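Local structure of geranylgeranyl pyrophosphate synthase (Corynebacterium glutamicum, 3LMD) at residues A[171-174]-A[175-178]; A[265-268]-A[269-273]; A[314-317]-A[318-322]. The protein probably builds long isoprenyl diphosphates by condensing isopentenyl diphosphate onto an allylic diphosphate with the aid of magnesium ions. One frame throughout, in Å; residues are numbered along the deposited sequence.

Contact 1: A[171-174]-A[175-178]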
loop_
_atom_site.group_PDB
_atom_site.type_symbol
_atom_site.label_atom_id
_atom_site.label_comp_id
_atom_site.label_asym_id
_atom_site.label_seq_id
_atom_site.Cartn_x
_atom_site.Cartn_y
_atom_site.Cartn_z
ATOM N N GLU A 171 6.347 9.130 -5.074
ATOM C CA GLU A 171 7.241 10.115 -4.417
ATOM C C GLU A 171 7.274 10.027 -2.911
ATOM O O GLU A 171 8.365 10.113 -2.319
ATOM C CB GLU A 171 6.900 11.560 -4.815
ATOM C CG GLU A 171 7.259 11.851 -6.254
ATOM C CD GLU A 171 8.743 11.677 -6.489
ATOM O OE1 GLU A 171 9.505 12.520 -5.974
ATOM O OE2 GLU A 171 9.150 10.695 -7.159
ATOM N N LEU A 172 6.101 9.894 -2.282
ATOM C CA LEU A 172 6.039 9.798 -0.826
ATOM C C LEU A 172 6.811 8.590 -0.372
ATOM O O LEU A 172 7.523 8.651 0.620
ATOM C CB LEU A 172 4.591 9.631 -0.302
ATOM C CG LEU A 172 3.594 10.782 -0.198
ATOM C CD1 LEU A 172 2.194 10.250 0.059
ATOM C CD2 LEU A 172 3.956 11.722 0.908
ATOM N N VAL A 173 6.635 7.471 -1.077
ATOM C CA VAL A 173 7.305 6.235 -0.694
ATOM C C VAL A 173 8.821 6.405 -0.920
ATOM O O VAL A 173 9.639 5.942 -0.127
ATOM C CB VAL A 173 6.792 5.018 -1.501
ATOM C CG1 VAL A 173 7.672 3.801 -1.200
ATOM C CG2 VAL A 173 5.319 4.698 -1.098
ATOM N N THR A 174 9.173 7.097 -1.998
ATOM C CA THR A 174 10.590 7.337 -2.318
ATOM C C THR A 174 11.208 8.171 -1.184
ATOM O O THR A 174 12.309 7.878 -0.736
ATOM C CB THR A 174 10.763 8.026 -3.691
ATOM O OG1 THR A 174 10.257 7.155 -4.708
ATOM C CG2 THR A 174 12.253 8.380 -3.998
ATOM N N GLY A 175 10.494 9.191 -0.712
ATOM C CA GLY A 175 10.992 10.021 0.401
ATOM C C GLY A 175 11.220 9.224 1.667
ATOM O O GLY A 175 12.235 9.409 2.356
ATOM N N GLN A 176 10.278 8.346 2.017
ATOM C CA GLN A 176 10.464 7.472 3.193
ATOM C C GLN A 176 11.695 6.558 3.017
ATOM O O GLN A 176 12.479 6.356 3.946
ATOM C CB GLN A 176 9.204 6.599 3.424
ATOM C CG GLN A 176 7.920 7.408 3.687
ATOM C CD GLN A 176 6.641 6.529 3.736
ATOM O OE1 GLN A 176 6.094 6.133 2.703
ATOM N NE2 GLN A 176 6.169 6.238 4.937
ATOM N N MET A 177 11.850 5.974 1.840
ATOM C CA MET A 177 13.019 5.087 1.573
ATOM C C MET A 177 14.308 5.902 1.623
ATOM O O MET A 177 15.309 5.453 2.156
ATOM C CB MET A 177 12.898 4.412 0.181
ATOM C CG MET A 177 13.962 3.307 -0.055
ATOM S SD MET A 177 13.691 1.802 0.978
ATOM C CE MET A 177 12.577 0.966 -0.116
ATOM N N ARG A 178 14.272 7.105 1.056
ATOM C CA ARG A 178 15.443 7.996 1.068
ATOM C C ARG A 178 15.860 8.332 2.499
ATOM O O ARG A 178 17.043 8.301 2.863
ATOM C CB ARG A 178 15.144 9.296 0.285
ATOM C CG ARG A 178 16.385 10.217 0.104
ATOM C CD ARG A 178 16.008 11.547 -0.561
ATOM N NE ARG A 178 15.408 11.416 -1.896
ATOM C CZ ARG A 178 16.121 11.363 -3.025
ATOM N NH1 ARG A 178 17.460 11.365 -2.980
ATOM N NH2 ARG A 178 15.510 11.262 -4.191
#
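Q176 lies back along the turn that precedes it on helix 159-181, and its side chain starts beside V173 O and then runs along L172 O. Its CB is 3.6 Å from V173 O. With CG anti to the carbonyl carbon (chi1 -60°), the chain turns back toward the N-terminal end of the helix, and CG comes 3.3 Å from L172 O. Extended beyond CG (chi2 173°), the chain keeps CD near that same carbonyl. The amide oxygen OE1 comes to rest 3.6 Å from V173 CA, with V173 CG2 at 4.1 Å. The other amide branch, NE2, leaves the helix and donates to D115 OD1 of helix 95-118.

Beneath this, the backbone is regular: G175 N, Q176 N, M177 N and R178 N each donate to the carbonyl four residues earlier, the bond from Q176 N to L172 O being 3.1 Å long. R178 runs from the other side of the helix, its CB 3.3 Å from T174 O and its NE in a salt bridge with E198 of helix 188-214. T174 OG1 is hydrogen-bonded to G170 O, and V173 and M177 pack on D144 and L141 of the second subunit.

D115 binds calcium in a structure of this protein. No ion is bound to this chain, but the bond is consistent with Q176 being a second-shell residue, its amide N-H restricting rotation of the D115 carboxylate.

Contact 2: A[265-268]-A[269-273]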
loop_
_atom_site.group_PDB
_atom_site.type_symbol
_atom_site.label_atom_id
_atom_site.label_comp_id
_atom_site.label_asym_id
_atom_site.label_seq_id
_atom_site.Cartn_x
_atom_site.Cartn_y
_atom_site.Cartn_z
ATOM N N PHE A 265 19.933 15.554 12.146
ATOM C CA PHE A 265 20.453 16.916 11.980
ATOM C C PHE A 265 19.695 17.623 10.856
ATOM O O PHE A 265 19.893 17.321 9.693
ATOM C CB PHE A 265 21.937 16.895 11.613
ATOM C CG PHE A 265 22.774 16.061 12.532
ATOM C CD1 PHE A 265 22.527 16.056 13.896
ATOM C CD2 PHE A 265 23.808 15.292 12.029
ATOM C CE1 PHE A 265 23.294 15.275 14.751
ATOM C CE2 PHE A 265 24.588 14.525 12.864
ATOM C CZ PHE A 265 24.331 14.507 14.226
ATOM N N THR A 266 18.855 18.574 11.227
ATOM C CA THR A 266 18.054 19.311 10.251
ATOM C C THR A 266 18.808 20.529 9.679
ATOM O O THR A 266 19.941 20.804 10.046
ATOM C CB THR A 266 16.758 19.749 10.917
ATOM O OG1 THR A 266 17.078 20.597 12.028
ATOM C CG2 THR A 266 16.004 18.491 11.467
ATOM N N LEU A 267 18.163 21.273 8.791
ATOM C CA LEU A 267 18.845 22.299 8.017
ATOM C C LEU A 267 19.756 23.257 8.795
ATOM O O LEU A 267 20.878 23.481 8.372
ATOM C CB LEU A 267 17.824 23.126 7.233
ATOM C CG LEU A 267 18.357 23.956 6.084
ATOM C CD1 LEU A 267 19.181 23.053 5.142
ATOM C CD2 LEU A 267 17.135 24.575 5.337
ATOM N N PRO A 268 19.270 23.868 9.892
ATOM C CA PRO A 268 20.202 24.800 10.569
ATOM C C PRO A 268 21.483 24.114 11.058
ATOM O O PRO A 268 22.557 24.728 11.093
ATOM C CB PRO A 268 19.420 25.266 11.792
ATOM C CG PRO A 268 17.966 24.899 11.519
ATOM C CD PRO A 268 17.973 23.765 10.577
ATOM N N VAL A 269 21.364 22.865 11.489
ATOM C CA VAL A 269 22.515 22.125 11.974
ATOM C C VAL A 269 23.448 21.809 10.831
ATOM O O VAL A 269 24.668 21.908 10.974
ATOM C CB VAL A 269 22.107 20.773 12.672
ATOM C CG1 VAL A 269 23.372 20.085 13.296
ATOM C CG2 VAL A 269 21.059 21.015 13.705
ATOM N N LEU A 270 22.889 21.428 9.686
ATOM C CA LEU A 270 23.712 21.083 8.536
ATOM C C LEU A 270 24.456 22.317 8.019
ATOM O O LEU A 270 25.603 22.230 7.609
ATOM C CB LEU A 270 22.863 20.497 7.396
ATOM C CG LEU A 270 22.124 19.204 7.810
ATOM C CD1 LEU A 270 21.110 18.788 6.704
ATOM C CD2 LEU A 270 23.161 18.110 8.056
ATOM N N TYR A 271 23.787 23.457 7.986
ATOM C CA TYR A 271 24.483 24.703 7.609
ATOM C C TYR A 271 25.643 25.027 8.586
ATOM O O TYR A 271 26.761 25.368 8.150
ATOM C CB TYR A 271 23.488 25.851 7.607
ATOM C CG TYR A 271 22.716 25.989 6.308
ATOM C CD1 TYR A 271 23.365 25.968 5.074
ATOM C CD2 TYR A 271 21.358 26.172 6.322
ATOM C CE1 TYR A 271 22.646 26.120 3.889
ATOM C CE2 TYR A 271 20.635 26.316 5.145
ATOM C CZ TYR A 271 21.281 26.289 3.945
ATOM O OH TYR A 271 20.536 26.456 2.797
ATOM N N ALA A 272 25.377 24.904 9.885
ATOM C CA ALA A 272 26.398 25.203 10.918
ATOM C C ALA A 272 27.583 24.262 10.775
ATOM O O ALA A 272 28.733 24.682 10.873
ATOM C CB ALA A 272 25.797 25.115 12.330
ATOM N N LEU A 273 27.308 22.987 10.506
ATOM C CA LEU A 273 28.382 21.990 10.265
ATOM C C LEU A 273 29.304 22.279 9.080
ATOM O O LEU A 273 30.387 21.691 8.970
ATOM C CB LEU A 273 27.758 20.575 10.066
ATOM C CG LEU A 273 27.319 19.896 11.353
ATOM C CD1 LEU A 273 26.402 18.673 11.038
ATOM C CD2 LEU A 273 28.536 19.475 12.183
#
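V269, F265 and L267 carry the contact at the start of helix 267-274, on two sides of it. V269 meets F265, which is still in the loop before the helix. The valine's CG1, anti to its backbone N (chi1 -175°), reaches 3.9 Å from F265 CB and also approaches CG of the ring. The two side chains pass at a slant, and the aromatic ring runs on past the valine until its CD2 is 4.4 Å from L273 CD1. L270 closes the same side, its CD2 lying 4.0 Å from F265 CB.

L267 packs instead against Y271, one turn further on. These side chains run side by side in the same direction. The contact is tight: L267 CG is 3.4 Å from Y271 CE2, and L267 CD1 lies 3.6 Å from Y271 CE2.

T266 occupies the N-cap position, where its backbone oxygen does the bonding. The alpha-helical pattern begins at T266 O, which accepts from L270 N at 3.0 Å and, weakly, from V269 N; Y271 N to L267 O continues it at 2.9 Å, with an N-H...O angle of 171°.

Around this short helix, T266, P268 and V269 rest on I245 of helix 219-246. L267 and Y271 face E316 of helix 309-328, L270 and Y271 touch I189 of helix 188-214, and F265, V269 and L273 meet L287.

Contact 3: A[314-317]-A[318-322]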
loop_
_atom_site.group_PDB
_atom_site.type_symbol
_atom_site.label_atom_id
_atom_site.label_comp_id
_atom_site.label_asym_id
_atom_site.label_seq_id
_atom_site.Cartn_x
_atom_site.Cartn_y
_atom_site.Cartn_z
ATOM N N LEU A 314 16.775 30.192 7.899
ATOM C CA LEU A 314 15.729 31.184 7.731
ATOM C C LEU A 314 15.757 31.787 6.329
ATOM O O LEU A 314 14.698 32.025 5.741
ATOM C CB LEU A 314 15.829 32.268 8.828
ATOM C CG LEU A 314 14.814 33.407 8.920
ATOM C CD1 LEU A 314 13.356 32.878 8.933
ATOM C CD2 LEU A 314 15.094 34.278 10.193
ATOM N N ASP A 315 16.949 32.037 5.782
ATOM C CA ASP A 315 17.038 32.577 4.417
ATOM C C ASP A 315 16.516 31.567 3.412
ATOM O O ASP A 315 15.962 31.935 2.382
ATOM C CB ASP A 315 18.482 32.953 4.046
ATOM C CG ASP A 315 18.958 34.185 4.814
ATOM O OD1 ASP A 315 18.098 34.936 5.305
ATOM O OD2 ASP A 315 20.168 34.386 4.932
ATOM N N GLU A 316 16.685 30.285 3.708
ATOM C CA GLU A 316 16.097 29.243 2.828
ATOM C C GLU A 316 14.557 29.264 2.923
ATOM O O GLU A 316 13.851 29.186 1.912
ATOM C CB GLU A 316 16.689 27.876 3.191
ATOM C CG GLU A 316 16.261 26.738 2.288
ATOM C CD GLU A 316 16.954 26.762 0.931
ATOM O OE1 GLU A 316 17.504 27.807 0.529
ATOM O OE2 GLU A 316 16.932 25.722 0.258
ATOM N N VAL A 317 14.034 29.424 4.133
ATOM C CA VAL A 317 12.582 29.685 4.308
ATOM C C VAL A 317 12.112 30.879 3.470
ATOM O O VAL A 317 11.061 30.828 2.798
ATOM C CB VAL A 317 12.210 29.921 5.786
ATOM C CG1 VAL A 317 10.735 30.403 5.912
ATOM C CG2 VAL A 317 12.392 28.624 6.602
ATOM N N TYR A 318 12.892 31.950 3.479
ATOM C CA TYR A 318 12.484 33.143 2.729
ATOM C C TYR A 318 12.474 32.897 1.235
ATOM O O TYR A 318 11.661 33.478 0.511
ATOM C CB TYR A 318 13.417 34.328 3.011
ATOM C CG TYR A 318 13.346 34.856 4.423
ATOM C CD1 TYR A 318 12.166 34.779 5.161
ATOM C CD2 TYR A 318 14.449 35.495 4.999
ATOM C CE1 TYR A 318 12.090 35.292 6.445
ATOM C CE2 TYR A 318 14.378 36.013 6.284
ATOM C CZ TYR A 318 13.207 35.918 7.001
ATOM O OH TYR A 318 13.153 36.450 8.284
ATOM N N ARG A 319 13.409 32.072 0.778
ATOM C CA ARG A 319 13.508 31.731 -0.623
ATOM C C ARG A 319 12.262 30.928 -1.070
ATOM O O ARG A 319 11.702 31.170 -2.149
ATOM C CB ARG A 319 14.792 30.914 -0.860
ATOM C CG ARG A 319 15.043 30.549 -2.325
ATOM C CD ARG A 319 16.372 29.835 -2.527
ATOM N NE ARG A 319 16.327 28.440 -2.101
ATOM C CZ ARG A 319 15.761 27.452 -2.794
ATOM N NH1 ARG A 319 15.808 26.209 -2.326
ATOM N NH2 ARG A 319 15.163 27.698 -3.957
ATOM N N TYR A 320 11.823 29.981 -0.240
ATOM C CA TYR A 320 10.555 29.264 -0.523
ATOM C C TYR A 320 9.351 30.177 -0.417
ATOM O O TYR A 320 8.379 29.998 -1.138
ATOM C CB TYR A 320 10.397 28.060 0.402
ATOM C CG TYR A 320 11.319 26.954 -0.016
ATOM C CD1 TYR A 320 11.117 26.286 -1.228
ATOM C CD2 TYR A 320 12.373 26.547 0.792
ATOM C CE1 TYR A 320 11.971 25.257 -1.647
ATOM C CE2 TYR A 320 13.223 25.511 0.385
ATOM C CZ TYR A 320 13.016 24.872 -0.833
ATOM O OH TYR A 320 13.834 23.817 -1.248
ATOM N N MET A 321 9.410 31.161 0.474
ATOM C CA MET A 321 8.288 32.104 0.615
ATOM C C MET A 321 8.212 32.954 -0.650
ATOM O O MET A 321 7.112 33.258 -1.094
ATOM C CB MET A 321 8.429 33.016 1.871
ATOM C CG MET A 321 7.170 33.945 2.183
ATOM S SD MET A 321 5.617 33.041 2.597
ATOM C CE MET A 321 4.512 33.582 1.290
ATOM N N ASP A 322 9.375 33.302 -1.241
ATOM C CA ASP A 322 9.407 34.020 -2.533
ATOM C C ASP A 322 8.807 33.161 -3.620
ATOM O O ASP A 322 8.045 33.634 -4.446
ATOM C CB ASP A 322 10.847 34.392 -2.963
ATOM C CG ASP A 322 11.443 35.518 -2.132
ATOM O OD1 ASP A 322 10.683 36.243 -1.458
ATOM O OD2 ASP A 322 12.678 35.659 -2.151
HETATM O O HOH W 1 15.770 23.356 0.921
#
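E316 and R319 are joined by a side-on salt bridge at the edge of the packed face of helix 309-328, with R319 on the solvent side and E316 partly covered by helix 267-274. R319 NE donates to E316 OE1 at 3.0 Å and R319 NH1 to E316 OE2 at 2.9 Å. Both bonds are nearly straight and lie in the guanidinium plane, yet they reach the oxygens from above the carboxylate, whose plane is turned 55° from that of the guanidinium. A bend in the glutamate at chi2 (75°) brings its carboxylate alongside the arginine. OE2 also accepts from a water, 2.7 Å away, that is hydrogen-bonded to Y320 OH from the edge of the ring. Two donors therefore grip OE2, which would probably keep the glutamate ionised.

Against exposed R319 and D315 stand the buried L314, V317, Y320 and M321. L314 crosses the phenol end of partly exposed Y318 at a slant, its CG 3.5 Å from Y318 CZ, and L314 O sits over one face of the ring. On the solvent side D315 OD1, hydrogen-bonded to Q311 NE2, is a looser 3.7 Å from Y318 CD2.

V317 and M321 both meet V348 of helix 335-349, and V317 and Y320 reach helix 219-246. The result is an amphipathic alpha-helix within the all-helical isoprenyl diphosphate synthase fold, with an i to i+3 ion pair where its buried face meets solvent.

How the contacts relate
From the N terminus the three contacts follow in series, none nested in or crossing another. Each is a continuous stretch, so none closes a loop; contacts 1 and 3 lie within long helices and contact 2 leads from a loop into a short one. Contact 1 belongs to helix 159-181, between helices 95-118 and 188-214 and against the second subunit. Helices 188-214, 219-246 and 258-262 then intervene before contact 2; contact 3 follows on helix 309-328. Contacts 2 and 3 touch, with L267 CD2 3.8 Å from E316 CG, whereas contact 1 stays about 11 Å and 12 Å from them, nearest atom to nearest atom. Helix 188-214 borders contacts 1 and 2, helix 219-246 contacts 2 and 3.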